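Local coordinates for protein D-glycerate 3-kinase (Cryptococcus neoformans var. grubii serotype A, PDB 6CKG) that probably phosphorylates D-glycerate on its 3-hydroxyl, acting as a kinase, at residues A[183-195]-A[228-242]. Numbering follows the deposited sequence. Where two conformers were deposited one is given.
Sequences MNGFGPLSNDKLE and LHSINQNLRQYEVLW
In this P-loop kinase-like alpha/beta fold, the loop leaving the central, mostly parallel sheet after strand 176-180 runs along helices 225-236 and 239-242 before entering helix 191-204, and N232, R236 and W242 hold it by its backbone. The amide of N232 grips L189 at both ends: L189 N gives a nearly straight bond (173°) to a lone pair of N232 OD1 at 2.7 Å, and N232 ND2 returns one to L189 O at 2.9 Å. With CG anti to the backbone N (chi1 -172°), the N232 carboxamide reaches out from its helix to the loop. L189 O also accepts from R236 NH2 at 2.7 Å, in the carbonyl plane, and the same nitrogen donates to N191 OD1, which it meets from above the amide plane. Two donors thus hold one carbonyl, while P188 CB lies against the aliphatic R236 CG. At the sheet end of the loop, a type II turn from M183 to F186 lays G185 over one face of the W242 indole: G185 N lies over its centre, and G185 CA makes a CH-pi contact 3.8 Å from the five-membered ring's centroid. W242 NE1 donates to F186 O, tilted out of the indole plane, a bent bond of 2.8 Å. The M183 chain bends at chi3 (-84°) and brings CE over a face of the Y238 ring, a CH-pi contact, and against L235 CD1; the Y238 hydroxyl is hydrogen-bonded to H116. In the first turn of helix 191-204, N-capped by S190, L194 CD2 makes a CH-pi contact over the H229 ring. H229 NE2 donates within its ring plane to E195 OE2 at 2.7 Å, meeting the carboxylate from above its plane, while E195 OE1 salt-bridges R225. One water joins N191 OD1, N232 ND2 and H229 ND1, 2.8 Å from H229 ND1.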
loop_
_atom_site.group_PDB
_atom_site.type_symbol
_atom_site.label_atom_id
_atom_site.label_comp_id
_atom_site.label_asym_id
_atom_site.label_seq_id
_atom_site.Cartn_x
_atom_site.Cartn_y
_atom_site.Cartn_z
ATOM N N MET A 183 -1.996 -2.264 -1.210
ATOM C CA MET A 183 -1.600 -3.109 -2.325
ATOM C C MET A 183 -0.165 -2.849 -2.765
ATOM O O MET A 183 0.202 -3.208 -3.889
ATOM C CB MET A 183 -2.563 -2.921 -3.513
ATOM C CG MET A 183 -2.737 -1.456 -3.961
ATOM S SD MET A 183 -3.549 -1.181 -5.579
ATOM C CE MET A 183 -2.147 -1.379 -6.680
ATOM N N ASN A 184 0.656 -2.211 -1.927
ATOM C CA ASN A 184 2.013 -1.911 -2.357
ATOM C C ASN A 184 2.760 -3.211 -2.643
ATOM O O ASN A 184 2.696 -4.166 -1.864
ATOM C CB ASN A 184 2.749 -1.065 -1.298
ATOM C CG ASN A 184 2.520 0.421 -1.495
ATOM O OD1 ASN A 184 1.517 0.825 -2.095
ATOM N ND2 ASN A 184 3.446 1.248 -1.002
ATOM N N GLY A 185 3.442 -3.262 -3.778
ATOM C CA GLY A 185 4.171 -4.459 -4.143
ATOM C C GLY A 185 3.335 -5.559 -4.793
ATOM O O GLY A 185 3.908 -6.527 -5.308
ATOM N N PHE A 186 2.010 -5.435 -4.820
ATOM C CA PHE A 186 1.187 -6.449 -5.489
ATOM C C PHE A 186 1.648 -6.626 -6.930
ATOM O O PHE A 186 1.924 -5.645 -7.630
ATOM C CB PHE A 186 -0.290 -6.058 -5.461
ATOM C CG PHE A 186 -0.967 -6.344 -4.154
ATOM C CD1 PHE A 186 -0.225 -6.619 -3.022
ATOM C CD2 PHE A 186 -2.349 -6.351 -4.063
ATOM C CE1 PHE A 186 -0.848 -6.883 -1.802
ATOM C CE2 PHE A 186 -2.988 -6.613 -2.858
ATOM C CZ PHE A 186 -2.236 -6.893 -1.727
ATOM N N GLY A 187 1.767 -7.886 -7.359
ATOM C CA GLY A 187 2.260 -8.205 -8.682
ATOM C C GLY A 187 1.175 -8.671 -9.651
ATOM O O GLY A 187 0.269 -9.433 -9.292
ATOM N N PRO A 188 1.251 -8.213 -10.902
ATOM C CA PRO A 188 0.302 -8.676 -11.921
ATOM C C PRO A 188 0.582 -10.125 -12.298
ATOM O O PRO A 188 1.645 -10.678 -12.013
ATOM C CB PRO A 188 0.571 -7.745 -13.098
ATOM C CG PRO A 188 2.063 -7.456 -12.955
ATOM C CD PRO A 188 2.266 -7.305 -11.467
ATOM N N LEU A 189 -0.384 -10.733 -12.978
ATOM C CA LEU A 189 -0.282 -12.115 -13.426
ATOM C C LEU A 189 -0.204 -12.179 -14.944
ATOM O O LEU A 189 -0.662 -11.275 -15.647
ATOM C CB LEU A 189 -1.486 -12.946 -12.949
ATOM C CG LEU A 189 -1.786 -12.909 -11.446
ATOM C CD1 LEU A 189 -3.116 -13.582 -11.110
ATOM C CD2 LEU A 189 -0.640 -13.537 -10.651
ATOM N N SER A 190 0.383 -13.261 -15.453
ATOM C CA SER A 190 0.163 -13.576 -16.852
ATOM C C SER A 190 -1.326 -13.836 -17.054
ATOM O O SER A 190 -2.055 -14.159 -16.115
ATOM C CB SER A 190 0.978 -14.799 -17.282
ATOM O OG SER A 190 0.446 -15.968 -16.701
ATOM N N ASN A 191 -1.787 -13.647 -18.287
ATOM C CA ASN A 191 -3.187 -13.932 -18.583
ATOM C C ASN A 191 -3.542 -15.361 -18.187
ATOM O O ASN A 191 -4.560 -15.597 -17.531
ATOM C CB ASN A 191 -3.471 -13.684 -20.067
ATOM C CG ASN A 191 -3.314 -12.228 -20.442
ATOM O OD1 ASN A 191 -3.201 -11.357 -19.568
ATOM N ND2 ASN A 191 -3.292 -11.951 -21.735
ATOM N N ASP A 192 -2.679 -16.320 -18.545
ATOM C CA ASP A 192 -2.949 -17.730 -18.264
ATOM C C ASP A 192 -3.041 -17.987 -16.767
ATOM O O ASP A 192 -3.854 -18.805 -16.317
ATOM C CB ASP A 192 -1.858 -18.613 -18.867
ATOM C CG ASP A 192 -1.828 -18.572 -20.385
ATOM O OD1 ASP A 192 -2.714 -17.944 -21.017
ATOM O OD2 ASP A 192 -0.897 -19.179 -20.942
ATOM N N LYS A 193 -2.187 -17.321 -15.980
ATOM C CA LYS A 193 -2.185 -17.547 -14.538
ATOM C C LYS A 193 -3.425 -16.958 -13.872
ATOM O O LYS A 193 -3.953 -17.540 -12.918
ATOM C CB LYS A 193 -0.924 -16.958 -13.902
ATOM C CG LYS A 193 -0.752 -17.415 -12.473
ATOM C CD LYS A 193 -0.245 -18.840 -12.482
ATOM C CE LYS A 193 -0.055 -19.396 -11.080
ATOM N NZ LYS A 193 0.411 -20.816 -11.148
ATOM N N LEU A 194 -3.896 -15.797 -14.334
ATOM C CA LEU A 194 -5.135 -15.265 -13.778
ATOM C C LEU A 194 -6.288 -16.227 -14.049
ATOM O O LEU A 194 -7.062 -16.558 -13.143
ATOM C CB LEU A 194 -5.429 -13.879 -14.355
ATOM C CG LEU A 194 -6.568 -13.065 -13.729
ATOM C CD1 LEU A 194 -6.265 -11.557 -13.724
ATOM C CD2 LEU A 194 -7.852 -13.336 -14.492
ATOM N N GLU A 195 -6.403 -16.700 -15.296
ATOM C CA GLU A 195 -7.417 -17.702 -15.624
ATOM C C GLU A 195 -7.288 -18.923 -14.726
ATOM O O GLU A 195 -8.293 -19.498 -14.283
ATOM C CB GLU A 195 -7.299 -18.129 -17.098
ATOM C CG GLU A 195 -7.554 -17.005 -18.119
ATOM C CD GLU A 195 -8.997 -16.510 -18.155
ATOM O OE1 GLU A 195 -9.880 -17.097 -17.487
ATOM O OE2 GLU A 195 -9.261 -15.527 -18.878
ATOM N N LEU A 228 -11.680 -8.627 -13.885
ATOM C CA LEU A 228 -10.434 -8.960 -13.195
ATOM C C LEU A 228 -9.219 -8.737 -14.092
ATOM O O LEU A 228 -8.179 -8.270 -13.624
ATOM C CB LEU A 228 -10.475 -10.405 -12.685
ATOM C CG LEU A 228 -11.586 -10.728 -11.684
ATOM C CD1 LEU A 228 -11.677 -12.221 -11.420
ATOM C CD2 LEU A 228 -11.387 -9.955 -10.383
ATOM N N HIS A 229 -9.334 -9.058 -15.384
ATOM C CA HIS A 229 -8.225 -8.826 -16.308
ATOM C C HIS A 229 -7.872 -7.344 -16.394
ATOM O O HIS A 229 -6.691 -6.991 -16.513
ATOM C CB HIS A 229 -8.576 -9.367 -17.696
ATOM C CG HIS A 229 -8.339 -10.846 -17.868
ATOM N ND1 HIS A 229 -7.098 -11.425 -17.717
ATOM C CD2 HIS A 229 -9.177 -11.848 -18.237
ATOM C CE1 HIS A 229 -7.184 -12.724 -17.958
ATOM N NE2 HIS A 229 -8.437 -13.006 -18.278
ATOM N N SER A 230 -8.893 -6.465 -16.361
ATOM C CA SER A 230 -8.653 -5.022 -16.400
ATOM C C SER A 230 -7.825 -4.560 -15.204
ATOM O O SER A 230 -6.866 -3.799 -15.356
ATOM C CB SER A 230 -9.981 -4.264 -16.448
ATOM O OG SER A 230 -10.719 -4.608 -17.607
ATOM N N ILE A 231 -8.195 -4.995 -13.997
ATOM C CA ILE A 231 -7.398 -4.617 -12.828
ATOM C C ILE A 231 -5.972 -5.147 -12.962
ATOM O O ILE A 231 -4.997 -4.447 -12.646
ATOM C CB ILE A 231 -8.066 -5.118 -11.536
ATOM C CG1 ILE A 231 -9.507 -4.608 -11.444
ATOM C CG2 ILE A 231 -7.235 -4.702 -10.304
ATOM C CD1 ILE A 231 -9.623 -3.073 -11.487
ATOM N N ASN A 232 -5.834 -6.389 -13.435
ATOM C CA ASN A 232 -4.519 -6.992 -13.666
ATOM C C ASN A 232 -3.685 -6.144 -14.619
ATOM O O ASN A 232 -2.504 -5.877 -14.364
ATOM C CB ASN A 232 -4.703 -8.408 -14.238
ATOM C CG ASN A 232 -3.402 -9.202 -14.323
ATOM O OD1 ASN A 232 -2.615 -9.214 -13.387
ATOM N ND2 ASN A 232 -3.179 -9.879 -15.455
ATOM N N GLN A 233 -4.276 -5.747 -15.749
ATOM C CA GLN A 233 -3.573 -4.918 -16.720
ATOM C C GLN A 233 -3.211 -3.562 -16.131
ATOM O O GLN A 233 -2.136 -3.015 -16.415
ATOM C CB GLN A 233 -4.443 -4.730 -17.960
ATOM C CG GLN A 233 -3.665 -4.306 -19.186
ATOM C CD GLN A 233 -2.799 -5.428 -19.711
ATOM O OE1 GLN A 233 -3.163 -6.598 -19.599
ATOM N NE2 GLN A 233 -1.642 -5.086 -20.269
ATOM N N ASN A 234 -4.118 -2.987 -15.337
ATOM C CA ASN A 234 -3.809 -1.760 -14.614
ATOM C C ASN A 234 -2.601 -1.947 -13.705
ATOM O O ASN A 234 -1.737 -1.071 -13.628
ATOM C CB ASN A 234 -5.019 -1.315 -13.794
ATOM C CG ASN A 234 -6.158 -0.813 -14.658
ATOM O OD1 ASN A 234 -6.042 -0.740 -15.878
ATOM N ND2 ASN A 234 -7.274 -0.495 -14.029
ATOM N N LEU A 235 -2.513 -3.100 -13.034
ATOM C CA LEU A 235 -1.437 -3.324 -12.066
ATOM C C LEU A 235 -0.069 -3.414 -12.733
ATOM O O LEU A 235 0.944 -3.067 -12.114
ATOM C CB LEU A 235 -1.718 -4.590 -11.260
ATOM C CG LEU A 235 -0.762 -4.903 -10.116
ATOM C CD1 LEU A 235 -0.733 -3.751 -9.074
ATOM C CD2 LEU A 235 -1.169 -6.214 -9.468
ATOM N N ARG A 236 -0.016 -3.875 -13.985
ATOM C CA ARG A 236 1.247 -3.893 -14.715
ATOM C C ARG A 236 1.877 -2.504 -14.807
ATOM O O ARG A 236 3.107 -2.394 -14.878
ATOM C CB ARG A 236 1.029 -4.495 -16.116
ATOM C CG ARG A 236 0.676 -5.983 -16.066
ATOM C CD ARG A 236 0.149 -6.551 -17.390
ATOM N NE ARG A 236 -0.076 -8.004 -17.323
ATOM C CZ ARG A 236 -0.858 -8.687 -18.168
ATOM N NH1 ARG A 236 -1.517 -8.055 -19.126
ATOM N NH2 ARG A 236 -0.997 -10.007 -18.053
ATOM N N GLN A 237 1.064 -1.435 -14.785
ATOM C CA GLN A 237 1.596 -0.073 -14.839
ATOM C C GLN A 237 2.292 0.363 -13.551
ATOM O O GLN A 237 2.940 1.418 -13.555
ATOM C CB GLN A 237 0.485 0.945 -15.163
ATOM C CG GLN A 237 -0.286 0.642 -16.450
ATOM C CD GLN A 237 0.634 0.212 -17.577
ATOM O OE1 GLN A 237 0.624 -0.947 -17.996
ATOM N NE2 GLN A 237 1.446 1.144 -18.067
ATOM N N TYR A 238 2.179 -0.397 -12.461
ATOM C CA TYR A 238 2.824 -0.008 -11.203
ATOM C C TYR A 238 4.248 -0.536 -11.065
ATOM O O TYR A 238 4.925 -0.193 -10.089
ATOM C CB TYR A 238 2.014 -0.498 -9.990
ATOM C CG TYR A 238 0.680 0.195 -9.796
ATOM C CD1 TYR A 238 -0.331 0.073 -10.748
ATOM C CD2 TYR A 238 0.421 0.939 -8.650
ATOM C CE1 TYR A 238 -1.557 0.705 -10.582
ATOM C CE2 TYR A 238 -0.806 1.573 -8.463
ATOM C CZ TYR A 238 -1.793 1.449 -9.440
ATOM O OH TYR A 238 -3.021 2.052 -9.278
ATOM N N GLU A 239 4.719 -1.348 -12.007
ATOM C CA GLU A 239 5.990 -2.034 -11.809
ATOM C C GLU A 239 7.173 -1.064 -11.793
ATOM O O GLU A 239 8.138 -1.288 -11.056
ATOM C CB GLU A 239 6.153 -3.132 -12.868
ATOM C CG GLU A 239 5.364 -4.401 -12.477
ATOM C CD GLU A 239 5.324 -5.480 -13.559
ATOM O OE1 GLU A 239 4.894 -5.186 -14.697
ATOM O OE2 GLU A 239 5.710 -6.631 -13.255
ATOM N N VAL A 240 7.118 0.019 -12.571
ATOM C CA VAL A 240 8.172 1.038 -12.495
ATOM C C VAL A 240 8.238 1.640 -11.092
ATOM O O VAL A 240 9.325 1.894 -10.549
ATOM C CB VAL A 240 7.931 2.121 -13.567
ATOM C CG1 VAL A 240 8.804 3.342 -13.315
ATOM C CG2 VAL A 240 8.196 1.553 -14.954
ATOM N N LEU A 241 7.073 1.858 -10.480
ATOM C CA LEU A 241 6.991 2.383 -9.121
ATOM C C LEU A 241 7.534 1.383 -8.108
ATOM O O LEU A 241 8.308 1.745 -7.207
ATOM C CB LEU A 241 5.536 2.713 -8.799
ATOM C CG LEU A 241 5.047 4.002 -8.165
ATOM C CD1 LEU A 241 3.885 3.676 -7.217
ATOM C CD2 LEU A 241 6.159 4.786 -7.462
ATOM N N TRP A 242 7.106 0.122 -8.212
ATOM C CA TRP A 242 7.599 -0.901 -7.287
ATOM C C TRP A 242 9.114 -1.012 -7.336
ATOM O O TRP A 242 9.768 -1.250 -6.304
ATOM C CB TRP A 242 6.988 -2.262 -7.605
ATOM C CG TRP A 242 5.487 -2.419 -7.487
ATOM C CD1 TRP A 242 4.747 -3.454 -8.027
ATOM C CD2 TRP A 242 4.538 -1.583 -6.786
ATOM N NE1 TRP A 242 3.417 -3.307 -7.716
ATOM C CE2 TRP A 242 3.251 -2.168 -6.974
ATOM C CE3 TRP A 242 4.636 -0.403 -6.034
ATOM C CZ2 TRP A 242 2.098 -1.629 -6.421
ATOM C CZ3 TRP A 242 3.475 0.143 -5.501
ATOM C CH2 TRP A 242 2.220 -0.467 -5.706
HETATM O O HOH W 1 -4.835 -9.715 -17.855
#